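Local coordinates for 3-oxo-tetronate kinase (PDB 5DMH), which phosphorylates 3-oxo-tetronate at its 4-position with ATP, as a member of the four-carbon acid sugar kinase family, at residues L187-V190 against L191-S195; P441-F444 against D445-R449. One frame throughout, in Å; residues are numbered along the deposited sequence.

Contact 1 of 2, residues L187-V190 against L191-S195; sequences LVRV and LQRQS
Leu-187, Val-188 and Arg-189 each offer the backbone O to the N-H four residues on, at Leu-191, Gln-192 and Arg-193, and the last of these bonds is the least straight (N-H...O angle 141°) as the short helix 187-193 runs out. Arg-189 and Arg-193, one turn apart, lie side by side and point the same way, their guanidinium planes only 14° from parallel. Arg-193 bends at chi3 (-81°), which brings its NH1 to 3.4 Å from Arg-189 CG. Asp-184 forms salt bridges with both arginines and probably offsets their like charges; Asp-124 makes a further one with Arg-193 NE. At the C-terminal end a water donates to Val-190 O at 2.7 Å and accepts from Gln-194 NE2, which also bonds Ser-122 OG, while Gln-194 OE1 accepts from Gly-129 N. Leu-191 O is gripped twice, by Gln-194 N at 3.1 Å and by Ser-195 OG at 2.7 Å, from opposite faces of its carbonyl plane, which ties the turn after the helix to its last residues. Leu-187 and Leu-191 pack on Ile-230 of strand 228-231, Val-188 and Leu-191 meet Val-199 of strand 199-202, and Leu-191 and Gln-194 reach Ile-128 at the start of helix 128-139.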
loop_
_atom_site.group_PDB
_atom_site.type_symbol
_atom_site.label_atom_id
_atom_site.label_comp_id
_atom_site.label_asym_id
_atom_site.label_seq_id
_atom_site.Cartn_x
_atom_site.Cartn_y
_atom_site.Cartn_z
ATOM N N LEU A 187 7.265 -13.396 12.030
ATOM C CA LEU A 187 7.432 -13.132 10.616
ATOM C C LEU A 187 8.441 -14.082 9.967
ATOM O O LEU A 187 8.359 -14.341 8.778
ATOM C CB LEU A 187 7.885 -11.695 10.393
ATOM C CG LEU A 187 6.956 -10.572 10.845
ATOM C CD1 LEU A 187 7.483 -9.201 10.389
ATOM C CD2 LEU A 187 5.548 -10.805 10.322
ATOM N N VAL A 188 9.397 -14.596 10.742
ATOM C CA VAL A 188 10.362 -15.547 10.178
ATOM C C VAL A 188 9.632 -16.815 9.766
ATOM O O VAL A 188 9.771 -17.292 8.629
ATOM C CB VAL A 188 11.527 -15.856 11.149
ATOM C CG1 VAL A 188 12.368 -17.002 10.617
ATOM C CG2 VAL A 188 12.359 -14.628 11.358
ATOM N N ARG A 189 8.770 -17.298 10.658
ATOM C CA ARG A 189 7.971 -18.502 10.399
ATOM C C ARG A 189 6.943 -18.251 9.272
ATOM O O ARG A 189 6.810 -19.056 8.359
ATOM C CB ARG A 189 7.288 -18.924 11.700
ATOM C CG ARG A 189 6.474 -20.198 11.677
ATOM C CD ARG A 189 6.223 -20.676 13.115
ATOM N NE ARG A 189 5.513 -19.674 13.910
ATOM C CZ ARG A 189 5.505 -19.610 15.247
ATOM N NH1 ARG A 189 6.177 -20.490 15.978
ATOM N NH2 ARG A 189 4.815 -18.663 15.863
ATOM N N VAL A 190 6.260 -17.119 9.330
ATOM C CA VAL A 190 5.266 -16.765 8.314
ATOM C C VAL A 190 5.916 -16.678 6.926
ATOM O O VAL A 190 5.433 -17.263 5.972
ATOM C CB VAL A 190 4.563 -15.432 8.672
ATOM C CG1 VAL A 190 3.700 -14.912 7.515
ATOM C CG2 VAL A 190 3.723 -15.593 9.938
ATOM N N LEU A 191 7.021 -15.951 6.816
ATOM C CA LEU A 191 7.669 -15.779 5.530
ATOM C C LEU A 191 8.252 -17.104 5.027
ATOM O O LEU A 191 8.165 -17.418 3.816
ATOM C CB LEU A 191 8.769 -14.709 5.620
ATOM C CG LEU A 191 9.490 -14.328 4.313
ATOM C CD1 LEU A 191 8.507 -14.023 3.171
ATOM C CD2 LEU A 191 10.396 -13.147 4.564
ATOM N N GLN A 192 8.846 -17.878 5.926
ATOM C CA GLN A 192 9.428 -19.171 5.537
ATOM C C GLN A 192 8.362 -20.058 4.886
ATOM O O GLN A 192 8.631 -20.759 3.917
ATOM C CB GLN A 192 10.079 -19.893 6.732
ATOM C CG GLN A 192 10.853 -21.162 6.349
ATOM C CD GLN A 192 11.958 -20.903 5.361
ATOM O OE1 GLN A 192 13.086 -20.586 5.742
ATOM N NE2 GLN A 192 11.639 -21.013 4.072
ATOM N N ARG A 193 7.122 -19.964 5.365
ATOM C CA ARG A 193 6.072 -20.855 4.851
ATOM C C ARG A 193 5.709 -20.587 3.403
ATOM O O ARG A 193 5.211 -21.478 2.692
ATOM C CB ARG A 193 4.831 -20.784 5.722
ATOM C CG ARG A 193 4.937 -21.635 6.948
ATOM C CD ARG A 193 3.578 -21.898 7.549
ATOM N NE ARG A 193 3.145 -20.770 8.344
ATOM C CZ ARG A 193 3.209 -20.695 9.673
ATOM N NH1 ARG A 193 3.679 -21.706 10.396
ATOM N NH2 ARG A 193 2.774 -19.588 10.286
ATOM N N GLN A 194 5.976 -19.374 2.956
ATOM C CA GLN A 194 5.666 -18.982 1.600
ATOM C C GLN A 194 6.944 -18.775 0.762
ATOM O O GLN A 194 6.912 -18.139 -0.295
ATOM C CB GLN A 194 4.786 -17.738 1.605
ATOM C CG GLN A 194 5.360 -16.545 2.301
ATOM C CD GLN A 194 4.414 -15.359 2.294
ATOM O OE1 GLN A 194 4.240 -14.710 1.286
ATOM N NE2 GLN A 194 3.837 -15.048 3.455
ATOM N N SER A 195 8.058 -19.314 1.249
ATOM C CA SER A 195 9.367 -19.151 0.596
ATOM C C SER A 195 10.033 -20.504 0.384
ATOM O O SER A 195 9.966 -21.380 1.244
ATOM C CB SER A 195 10.315 -18.259 1.419
ATOM O OG SER A 195 9.756 -16.992 1.704
HETATM O O HOH W 1 2.857 -17.483 5.377
#

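Contact 2 of 2, residues P441-F444 against D445-R449; sequences PDFF and DEALR
Glu-446 folds its side chain back over the first residues of the helix, against the backbone of Asp-442 and Phe-443. Its CB lies 3.6 Å from Asp-442 O, the carbonyl that also accepts the Glu-446 N-H in a nearly straight bond (175°) within the carbonyl plane. With CG beside the backbone N (chi1 -71°) and the chain extended beyond it, the side chain heads back toward the N-terminal end: CG passes 3.4 Å from Asp-442 O, CD follows along the same peptide, and OE1 arrives 3.3 Å from Phe-443 CA. There OE1 takes a hydrogen bond from a water that in turn accepts from Asp-442 N, so the carboxylate is linked to the start of the helix through solvent. Asp-442 holds the N-cap position without a capping bond from its own side chain, which pairs with Arg-305. On the buried side the Ala-447 methyl sits over one face of the Phe-443 ring, toward its rim, in a CH-pi contact 4.0 Å from the centroid. Asp-445 OD2 meets Arg-449 NE on its syn side in a salt bridge one turn along, while OD1 also pairs with Arg-311. Phe-444 and Leu-448 pack on Trp-306 of helix 297-308 and Val-290 of strand 288-292, and Phe-443 and Ala-447 on Val-389 of strand 387-391. This is the N-terminal part of an amphipathic helix, with acidic side chains on its outer side, laid against strands of the nucleotide-binding domain; the Phe-444 side chain remains about 11 Å from the bound ADP.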
loop_
_atom_site.group_PDB
_atom_site.type_symbol
_atom_site.label_atom_id
_atom_site.label_comp_id
_atom_site.label_asym_id
_atom_site.label_seq_id
_atom_site.Cartn_x
_atom_site.Cartn_y
_atom_site.Cartn_z
ATOM N N PRO A 441 -10.023 8.809 13.422
ATOM C CA PRO A 441 -11.485 8.727 13.303
ATOM C C PRO A 441 -12.118 9.706 12.337
ATOM O O PRO A 441 -13.157 9.389 11.749
ATOM C CB PRO A 441 -11.969 9.046 14.724
ATOM C CG PRO A 441 -10.825 8.691 15.595
ATOM C CD PRO A 441 -9.586 8.927 14.825
ATOM N N ASP A 442 -11.483 10.863 12.183
ATOM C CA ASP A 442 -12.025 11.939 11.372
ATOM C C ASP A 442 -11.471 11.980 9.947
ATOM O O ASP A 442 -11.653 12.969 9.236
ATOM C CB ASP A 442 -11.772 13.264 12.075
ATOM C CG ASP A 442 -12.578 13.396 13.367
ATOM O OD1 ASP A 442 -13.756 12.981 13.379
ATOM O OD2 ASP A 442 -12.034 13.883 14.370
ATOM N N PHE A 443 -10.816 10.901 9.527
ATOM C CA PHE A 443 -10.068 10.906 8.293
ATOM C C PHE A 443 -10.898 11.256 7.036
ATOM O O PHE A 443 -10.417 11.964 6.181
ATOM C CB PHE A 443 -9.385 9.573 8.076
ATOM C CG PHE A 443 -8.662 9.495 6.776
ATOM C CD1 PHE A 443 -7.370 9.957 6.664
ATOM C CD2 PHE A 443 -9.299 8.975 5.639
ATOM C CE1 PHE A 443 -6.707 9.876 5.434
ATOM C CE2 PHE A 443 -8.662 8.926 4.431
ATOM C CZ PHE A 443 -7.369 9.366 4.316
ATOM N N PHE A 444 -12.133 10.773 6.937
ATOM C CA PHE A 444 -12.886 10.964 5.708
ATOM C C PHE A 444 -13.056 12.468 5.435
ATOM O O PHE A 444 -12.849 12.939 4.307
ATOM C CB PHE A 444 -14.262 10.290 5.785
ATOM C CG PHE A 444 -14.240 8.787 5.798
ATOM C CD1 PHE A 444 -13.133 8.039 5.376
ATOM C CD2 PHE A 444 -15.364 8.104 6.206
ATOM C CE1 PHE A 444 -13.184 6.679 5.382
ATOM C CE2 PHE A 444 -15.405 6.748 6.211
ATOM C CZ PHE A 444 -14.309 6.019 5.791
ATOM N N ASP A 445 -13.440 13.225 6.463
ATOM C CA ASP A 445 -13.586 14.679 6.344
ATOM C C ASP A 445 -12.262 15.379 6.137
ATOM O O ASP A 445 -12.151 16.273 5.301
ATOM C CB ASP A 445 -14.314 15.282 7.566
ATOM C CG ASP A 445 -14.521 16.775 7.430
ATOM O OD1 ASP A 445 -15.270 17.192 6.527
ATOM O OD2 ASP A 445 -13.934 17.547 8.200
ATOM N N GLU A 446 -11.259 14.986 6.916
ATOM C CA GLU A 446 -9.921 15.530 6.743
ATOM C C GLU A 446 -9.431 15.379 5.303
ATOM O O GLU A 446 -8.914 16.335 4.708
ATOM C CB GLU A 446 -8.944 14.861 7.708
ATOM C CG GLU A 446 -9.165 15.261 9.154
ATOM C CD GLU A 446 -8.348 14.423 10.122
ATOM O OE1 GLU A 446 -8.404 13.176 10.054
ATOM O OE2 GLU A 446 -7.630 15.013 10.936
ATOM N N ALA A 447 -9.618 14.192 4.749
ATOM C CA ALA A 447 -9.181 13.891 3.381
ATOM C C ALA A 447 -9.955 14.706 2.333
ATOM O O ALA A 447 -9.353 15.359 1.462
ATOM C CB ALA A 447 -9.328 12.407 3.123
ATOM N N LEU A 448 -11.280 14.724 2.456
ATOM C CA LEU A 448 -12.108 15.445 1.501
ATOM C C LEU A 448 -11.679 16.904 1.435
ATOM O O LEU A 448 -11.575 17.483 0.351
ATOM C CB LEU A 448 -13.584 15.362 1.890
ATOM C CG LEU A 448 -14.267 14.075 1.458
ATOM C CD1 LEU A 448 -15.590 13.994 2.160
ATOM C CD2 LEU A 448 -14.457 14.052 -0.078
ATOM N N ARG A 449 -11.455 17.505 2.601
ATOM C CA ARG A 449 -11.038 18.904 2.681
ATOM C C ARG A 449 -9.648 19.158 2.122
ATOM O O ARG A 449 -9.414 20.168 1.471
ATOM C CB ARG A 449 -11.096 19.415 4.133
ATOM C CG ARG A 449 -12.502 19.623 4.641
ATOM C CD ARG A 449 -12.521 20.072 6.098
ATOM N NE ARG A 449 -13.878 20.351 6.550
ATOM C CZ ARG A 449 -14.546 21.475 6.281
ATOM N NH1 ARG A 449 -13.991 22.440 5.554
ATOM N NH2 ARG A 449 -15.782 21.637 6.738
HETATM O O HOH W 2 -8.829 11.844 12.574
#

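From the N terminus the chain reaches contact 1 first, in the sugar-binding domain, where helix 187-193 turns toward strand 199-202. Contact 2 comes near the C terminus, after strand 430-434, as the chain enters helix 443-451. Both are local, within one helix and its flanking residues, so neither closes a long loop; they follow in series and neither nest nor cross. The centres of contact 1 and contact 2 stand 36 Å apart on opposite sides of the chain's centre, and the nearest atoms of contact 1 and contact 2 are about 24 Å apart. Side chains from contact 1 pack its helix on strands and a helix of the sugar-binding half, whereas those of contact 2 seat the closing helix on strands and helix 297-308 of the nucleotide-binding half.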